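Local coordinates for protein methylmalonyl-CoA carboxyltransferase 12S subunit (Propionibacterium freudenreichii, PDB 1ON3) that transfers the carboxyl group of methylmalonyl-CoA to the biotin of the 1.3S subunit, as the hexameric core of the transcarboxylase complex, at residues E[282-295]-E[402-414]. Sequence-based numbering, arbitrary orientation.
Sequences VPIDGKKGYDVRDV and KITVVLRKAYGGS. With MCA (methylmalonyl-coenzyme A), chain L.
The loop carrying Val282 runs past the end of strand 402-407, with Val282 CA 7.5 Å from Leu407 CA, and its type I turn from Asp285 to Lys288 lies beside the corner at Arg408. Arg408 NH1 and NH2 together grip Lys288 O end-on in the guanidinium plane, the Arg408 NH2 bond being 3.0 Å long. Arg408 NH1 also donates to Pro283 O at 2.8 Å, but from above that carbonyl's plane and with a bent N-H...O angle of 135°. A bend at chi3 (59°) turns the guanidinium toward these carbonyls. Gly286 CA lies over one guanidinium face; over the other come Val282 CG1 and the Tyr290 ring edge at CE2, ring and guanidinium planes 74° apart. Tyr290 OH lies 3.5 Å from Leu407 CD1. Asp369 accepts from Tyr290 OH and forms a salt bridge with Arg408 NE. A leucine in place of Arg408 would probably leave Pro283 O and Lys288 O without these donors and Asp369 without its cationic mate. Farther out, a water links Gly286 O to Lys409 NZ. Beyond the corner, Gly413 N donates to methylmalonyl-CoA OS5 at 2.9 Å, holding the acyl carboxylate in a site the C-terminal crotonase-like domain shares with Ala142, Ile144 and Gly181 of another subunit.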
loop_
_atom_site.group_PDB
_atom_site.type_symbol
_atom_site.label_atom_id
_atom_site.label_comp_id
_atom_site.label_asym_id
_atom_site.label_seq_id
_atom_site.Cartn_x
_atom_site.Cartn_y
_atom_site.Cartn_z
ATOM N N VAL E 282 26.058 -9.778 41.699
ATOM C CA VAL E 282 27.221 -9.566 40.851
ATOM C C VAL E 282 28.395 -9.041 41.682
ATOM O O VAL E 282 28.370 -7.910 42.163
ATOM C CB VAL E 282 26.903 -8.542 39.728
ATOM C CG1 VAL E 282 28.064 -8.454 38.748
ATOM C CG2 VAL E 282 25.621 -8.936 39.019
ATOM N N PRO E 283 29.444 -9.857 41.848
ATOM C CA PRO E 283 30.641 -9.493 42.620
ATOM C C PRO E 283 31.339 -8.254 42.054
ATOM O O PRO E 283 31.340 -8.042 40.839
ATOM C CB PRO E 283 31.528 -10.730 42.483
ATOM C CG PRO E 283 30.560 -11.834 42.254
ATOM C CD PRO E 283 29.584 -11.209 41.289
ATOM N N ILE E 284 31.932 -7.438 42.926
ATOM C CA ILE E 284 32.653 -6.258 42.458
ATOM C C ILE E 284 33.981 -6.772 41.909
ATOM O O ILE E 284 34.592 -6.158 41.036
ATOM C CB ILE E 284 32.919 -5.235 43.617
ATOM C CG1 ILE E 284 31.590 -4.706 44.178
ATOM C CG2 ILE E 284 33.723 -4.057 43.107
ATOM C CD1 ILE E 284 30.736 -3.954 43.176
ATOM N N ASP E 285 34.417 -7.919 42.425
ATOM C CA ASP E 285 35.665 -8.532 41.987
ATOM C C ASP E 285 35.435 -9.168 40.618
ATOM O O ASP E 285 34.813 -10.230 40.507
ATOM C CB ASP E 285 36.105 -9.609 42.985
ATOM C CG ASP E 285 37.425 -10.270 42.600
ATOM O OD1 ASP E 285 37.960 -9.996 41.502
ATOM O OD2 ASP E 285 37.927 -11.083 43.405
ATOM N N GLY E 286 35.936 -8.508 39.581
ATOM C CA GLY E 286 35.777 -9.012 38.229
ATOM C C GLY E 286 36.221 -10.447 38.060
ATOM O O GLY E 286 35.824 -11.100 37.103
ATOM N N LYS E 287 37.034 -10.954 38.986
ATOM C CA LYS E 287 37.527 -12.324 38.892
ATOM C C LYS E 287 36.565 -13.399 39.381
ATOM O O LYS E 287 36.813 -14.589 39.185
ATOM C CB LYS E 287 38.859 -12.462 39.635
ATOM C CG LYS E 287 40.007 -11.702 38.986
ATOM C CD LYS E 287 41.299 -11.874 39.770
ATOM C CE LYS E 287 42.430 -11.086 39.131
ATOM N NZ LYS E 287 42.138 -9.622 39.106
ATOM N N LYS E 288 35.467 -13.000 40.012
ATOM C CA LYS E 288 34.501 -13.977 40.502
ATOM C C LYS E 288 33.284 -13.975 39.586
ATOM O O LYS E 288 32.797 -12.912 39.207
ATOM C CB LYS E 288 34.043 -13.628 41.920
ATOM C CG LYS E 288 35.132 -13.615 42.981
ATOM C CD LYS E 288 35.768 -14.978 43.148
ATOM C CE LYS E 288 36.528 -15.067 44.470
ATOM N NZ LYS E 288 37.441 -13.907 44.675
ATOM N N GLY E 289 32.807 -15.162 39.231
ATOM C CA GLY E 289 31.633 -15.264 38.381
ATOM C C GLY E 289 30.390 -15.372 39.245
ATOM O O GLY E 289 30.432 -15.106 40.446
ATOM N N TYR E 290 29.282 -15.767 38.635
ATOM C CA TYR E 290 28.009 -15.914 39.330
ATOM C C TYR E 290 27.038 -16.481 38.308
ATOM O O TYR E 290 27.399 -16.622 37.147
ATOM C CB TYR E 290 27.503 -14.551 39.819
ATOM C CG TYR E 290 27.295 -13.526 38.722
ATOM C CD1 TYR E 290 26.028 -13.300 38.171
ATOM C CD2 TYR E 290 28.371 -12.783 38.229
ATOM C CE1 TYR E 290 25.843 -12.356 37.149
ATOM C CE2 TYR E 290 28.199 -11.837 37.220
ATOM C CZ TYR E 290 26.939 -11.626 36.682
ATOM O OH TYR E 290 26.785 -10.671 35.704
ATOM N N ASP E 291 25.825 -16.814 38.736
ATOM C CA ASP E 291 24.816 -17.342 37.817
ATOM C C ASP E 291 23.893 -16.187 37.475
ATOM O O ASP E 291 23.184 -15.684 38.341
ATOM C CB ASP E 291 23.999 -18.452 38.464
ATOM C CG ASP E 291 23.177 -19.232 37.448
ATOM O OD1 ASP E 291 22.640 -18.607 36.507
ATOM O OD2 ASP E 291 23.056 -20.468 37.598
ATOM N N VAL E 292 23.898 -15.768 36.214
ATOM C CA VAL E 292 23.076 -14.642 35.802
ATOM C C VAL E 292 21.572 -14.887 35.941
ATOM O O VAL E 292 20.788 -13.946 35.958
ATOM C CB VAL E 292 23.427 -14.218 34.347
ATOM C CG1 VAL E 292 22.916 -15.253 33.344
ATOM C CG2 VAL E 292 22.866 -12.835 34.057
ATOM N N ARG E 293 21.160 -16.146 36.054
ATOM C CA ARG E 293 19.740 -16.429 36.199
ATOM C C ARG E 293 19.264 -15.990 37.583
ATOM O O ARG E 293 18.070 -15.847 37.810
ATOM C CB ARG E 293 19.459 -17.915 35.953
ATOM C CG ARG E 293 19.651 -18.304 34.473
ATOM C CD ARG E 293 19.727 -19.812 34.290
ATOM N NE ARG E 293 20.905 -20.385 34.947
ATOM C CZ ARG E 293 21.386 -21.600 34.692
ATOM N NH1 ARG E 293 20.794 -22.376 33.786
ATOM N NH2 ARG E 293 22.451 -22.047 35.348
ATOM N N ASP E 294 20.196 -15.774 38.508
ATOM C CA ASP E 294 19.805 -15.292 39.832
ATOM C C ASP E 294 19.353 -13.842 39.684
ATOM O O ASP E 294 18.493 -13.366 40.428
ATOM C CB ASP E 294 20.967 -15.399 40.831
ATOM C CG ASP E 294 21.240 -16.831 41.243
ATOM O OD1 ASP E 294 20.296 -17.650 41.218
ATOM O OD2 ASP E 294 22.385 -17.138 41.598
ATOM N N VAL E 295 19.931 -13.137 38.716
ATOM C CA VAL E 295 19.536 -11.761 38.464
ATOM C C VAL E 295 18.170 -11.819 37.786
ATOM O O VAL E 295 17.244 -11.099 38.160
ATOM C CB VAL E 295 20.526 -11.040 37.532
ATOM C CG1 VAL E 295 19.978 -9.669 37.168
ATOM C CG2 VAL E 295 21.903 -10.914 38.221
ATOM N N LYS E 402 13.824 -2.949 22.454
ATOM C CA LYS E 402 15.079 -3.569 22.867
ATOM C C LYS E 402 15.596 -2.802 24.076
ATOM O O LYS E 402 15.901 -1.619 23.976
ATOM C CB LYS E 402 16.086 -3.526 21.711
ATOM C CG LYS E 402 15.698 -4.483 20.564
ATOM C CD LYS E 402 16.625 -4.370 19.348
ATOM C CE LYS E 402 16.405 -3.079 18.603
ATOM N NZ LYS E 402 17.302 -2.934 17.422
ATOM N N ILE E 403 15.675 -3.477 25.219
ATOM C CA ILE E 403 16.125 -2.851 26.464
ATOM C C ILE E 403 17.356 -3.576 26.982
ATOM O O ILE E 403 17.347 -4.799 27.156
ATOM C CB ILE E 403 15.036 -2.931 27.546
ATOM C CG1 ILE E 403 13.703 -2.427 26.986
ATOM C CG2 ILE E 403 15.484 -2.151 28.780
ATOM C CD1 ILE E 403 13.693 -0.964 26.617
ATOM N N THR E 404 18.400 -2.810 27.277
ATOM C CA THR E 404 19.651 -3.393 27.709
ATOM C C THR E 404 20.169 -2.865 29.053
ATOM O O THR E 404 20.237 -1.663 29.276
ATOM C CB THR E 404 20.715 -3.158 26.611
ATOM O OG1 THR E 404 20.337 -3.888 25.427
ATOM C CG2 THR E 404 22.096 -3.595 27.072
ATOM N N VAL E 405 20.535 -3.783 29.930
ATOM C CA VAL E 405 21.063 -3.439 31.241
ATOM C C VAL E 405 22.486 -3.980 31.321
ATOM O O VAL E 405 22.715 -5.189 31.174
ATOM C CB VAL E 405 20.201 -4.058 32.379
ATOM C CG1 VAL E 405 20.774 -3.674 33.744
ATOM C CG2 VAL E 405 18.755 -3.549 32.275
ATOM N N VAL E 406 23.447 -3.085 31.535
ATOM C CA VAL E 406 24.839 -3.507 31.635
ATOM C C VAL E 406 25.192 -3.749 33.099
ATOM O O VAL E 406 25.266 -2.803 33.884
ATOM C CB VAL E 406 25.796 -2.450 31.041
ATOM C CG1 VAL E 406 27.232 -2.951 31.133
ATOM C CG2 VAL E 406 25.414 -2.163 29.596
ATOM N N LEU E 407 25.416 -5.018 33.447
ATOM C CA LEU E 407 25.743 -5.425 34.813
ATOM C C LEU E 407 27.202 -5.209 35.163
ATOM O O LEU E 407 27.518 -4.699 36.240
ATOM C CB LEU E 407 25.421 -6.913 35.028
ATOM C CG LEU E 407 24.026 -7.416 34.625
ATOM C CD1 LEU E 407 23.910 -8.897 34.970
ATOM C CD2 LEU E 407 22.939 -6.628 35.340
ATOM N N ARG E 408 28.100 -5.608 34.268
ATOM C CA ARG E 408 29.514 -5.457 34.571
ATOM C C ARG E 408 30.358 -5.275 33.312
ATOM O O ARG E 408 30.304 -4.216 32.687
ATOM C CB ARG E 408 29.973 -6.671 35.396
ATOM C CG ARG E 408 31.252 -6.463 36.186
ATOM C CD ARG E 408 31.385 -7.509 37.311
ATOM N NE ARG E 408 31.386 -8.889 36.817
ATOM C CZ ARG E 408 31.723 -9.946 37.552
ATOM N NH1 ARG E 408 32.083 -9.782 38.825
ATOM N NH2 ARG E 408 31.729 -11.164 37.015
ATOM N N LYS E 409 31.132 -6.290 32.935
ATOM C CA LYS E 409 31.979 -6.186 31.749
ATOM C C LYS E 409 31.148 -5.991 30.476
ATOM O O LYS E 409 30.102 -6.619 30.303
ATOM C CB LYS E 409 32.827 -7.449 31.573
ATOM C CG LYS E 409 33.840 -7.729 32.667
ATOM C CD LYS E 409 34.899 -6.637 32.745
ATOM C CE LYS E 409 36.064 -7.059 33.650
ATOM N NZ LYS E 409 35.609 -7.488 35.005
ATOM N N ALA E 410 31.628 -5.129 29.585
ATOM C CA ALA E 410 30.960 -4.869 28.304
ATOM C C ALA E 410 32.076 -4.388 27.381
ATOM O O ALA E 410 32.205 -3.202 27.093
ATOM C CB ALA E 410 29.899 -3.798 28.476
ATOM N N TYR E 411 32.879 -5.335 26.913
ATOM C CA TYR E 411 34.039 -5.016 26.091
ATOM C C TYR E 411 33.929 -5.172 24.577
ATOM O O TYR E 411 33.450 -6.187 24.079
ATOM C CB TYR E 411 35.224 -5.864 26.554
ATOM C CG TYR E 411 35.806 -5.514 27.914
ATOM C CD1 TYR E 411 35.217 -4.546 28.732
ATOM C CD2 TYR E 411 36.966 -6.143 28.368
ATOM C CE1 TYR E 411 35.777 -4.212 29.972
ATOM C CE2 TYR E 411 37.530 -5.820 29.596
ATOM C CZ TYR E 411 36.933 -4.850 30.392
ATOM O OH TYR E 411 37.519 -4.502 31.587
ATOM N N GLY E 412 34.432 -4.162 23.869
ATOM C CA GLY E 412 34.477 -4.167 22.418
ATOM C C GLY E 412 33.283 -4.694 21.642
ATOM O O GLY E 412 32.126 -4.392 21.958
ATOM N N GLY E 413 33.582 -5.474 20.610
ATOM C CA GLY E 413 32.531 -6.017 19.763
ATOM C C GLY E 413 31.542 -6.917 20.462
ATOM O O GLY E 413 30.394 -7.032 20.019
ATOM N N SER E 414 31.942 -7.545 21.566
ATOM C CA SER E 414 31.013 -8.447 22.239
ATOM C C SER E 414 29.909 -7.640 22.903
ATOM O O SER E 414 28.779 -8.105 23.017
ATOM C CB SER E 414 31.733 -9.334 23.269
ATOM O OG SER E 414 32.171 -8.591 24.388
HETATM C C8 MCA L . 47.405 0.195 15.484
HETATM N N9 MCA L . 47.813 1.455 15.930
HETATM C C4 MCA L . 46.763 1.904 16.703
HETATM C C5 MCA L . 45.793 0.876 16.661
HETATM N N7 MCA L . 46.222 -0.187 15.889
HETATM N N3 MCA L . 46.655 3.112 17.386
HETATM C C2 MCA L . 45.460 3.235 18.059
HETATM N N1 MCA L . 44.449 2.311 18.092
HETATM C C6 MCA L . 44.576 1.107 17.402
HETATM N N6 MCA L . 43.557 0.244 17.468
HETATM C "C1'" MCA L . 48.946 2.181 15.726
HETATM C "C2'" MCA L . 50.122 1.430 16.344
HETATM O "O2'" MCA L . 50.168 1.627 17.730
HETATM C "C3'" MCA L . 51.275 1.974 15.519
HETATM O "O3'" MCA L . 51.745 3.192 16.094
HETATM C "C4'" MCA L . 50.682 2.140 14.096
HETATM O "O4'" MCA L . 49.228 2.277 14.330
HETATM C "C5'" MCA L . 50.829 0.942 13.074
HETATM O "O5'" MCA L . 51.404 0.059 13.645
HETATM P P1 MCA L . 52.452 -0.844 13.774
HETATM O O11 MCA L . 52.567 -1.439 15.000
HETATM O O12 MCA L . 53.380 0.051 13.425
HETATM O O6 MCA L . 52.307 -2.138 12.779
HETATM P P2 MCA L . 52.197 -3.260 12.071
HETATM O O21 MCA L . 53.335 -3.683 12.742
HETATM O O22 MCA L . 52.007 -3.214 10.689
HETATM O O7 MCA L . 50.963 -4.072 12.731
HETATM C CPB MCA L . 49.861 -3.613 12.907
HETATM C CPA MCA L . 48.647 -4.268 13.546
HETATM C CP7 MCA L . 49.034 -3.956 15.011
HETATM C CP9 MCA L . 48.439 -5.728 13.085
HETATM C CP8 MCA L . 47.415 -3.464 13.085
HETATM O OP3 MCA L . 49.173 -2.754 15.265
HETATM C CP6 MCA L . 48.221 -4.348 16.118
HETATM O OP2 MCA L . 47.868 -5.575 16.187
HETATM N NP2 MCA L . 47.842 -3.361 17.166
HETATM C CP5 MCA L . 46.438 -3.272 17.392
HETATM C CP4 MCA L . 45.241 -4.038 17.498
HETATM C CP3 MCA L . 44.155 -3.843 18.447
HETATM O OP1 MCA L . 44.598 -4.354 19.619
HETATM N NP1 MCA L . 42.795 -3.266 18.419
HETATM C CP2 MCA L . 42.126 -3.336 19.693
HETATM C CP1 MCA L . 40.704 -3.088 19.408
HETATM P P3 MCA L . 53.022 4.264 16.065
HETATM O O31 MCA L . 53.881 3.184 16.663
HETATM O O32 MCA L . 52.707 5.370 17.045
HETATM O O33 MCA L . 53.593 4.742 14.746
HETATM S S MCA L . 39.719 -3.118 20.584
HETATM C CS1 MCA L . 38.679 -2.789 19.374
HETATM O OS1 MCA L . 38.776 -2.614 18.126
HETATM C CS2 MCA L . 37.600 -3.689 19.458
HETATM C CS3 MCA L . 36.399 -3.159 19.667
HETATM C CS4 MCA L . 37.369 -5.210 19.282
HETATM O OS4 MCA L . 38.141 -5.817 18.556
HETATM O OS5 MCA L . 36.421 -5.755 19.880
HETATM O O HOH W 1 34.874 -9.992 34.773
#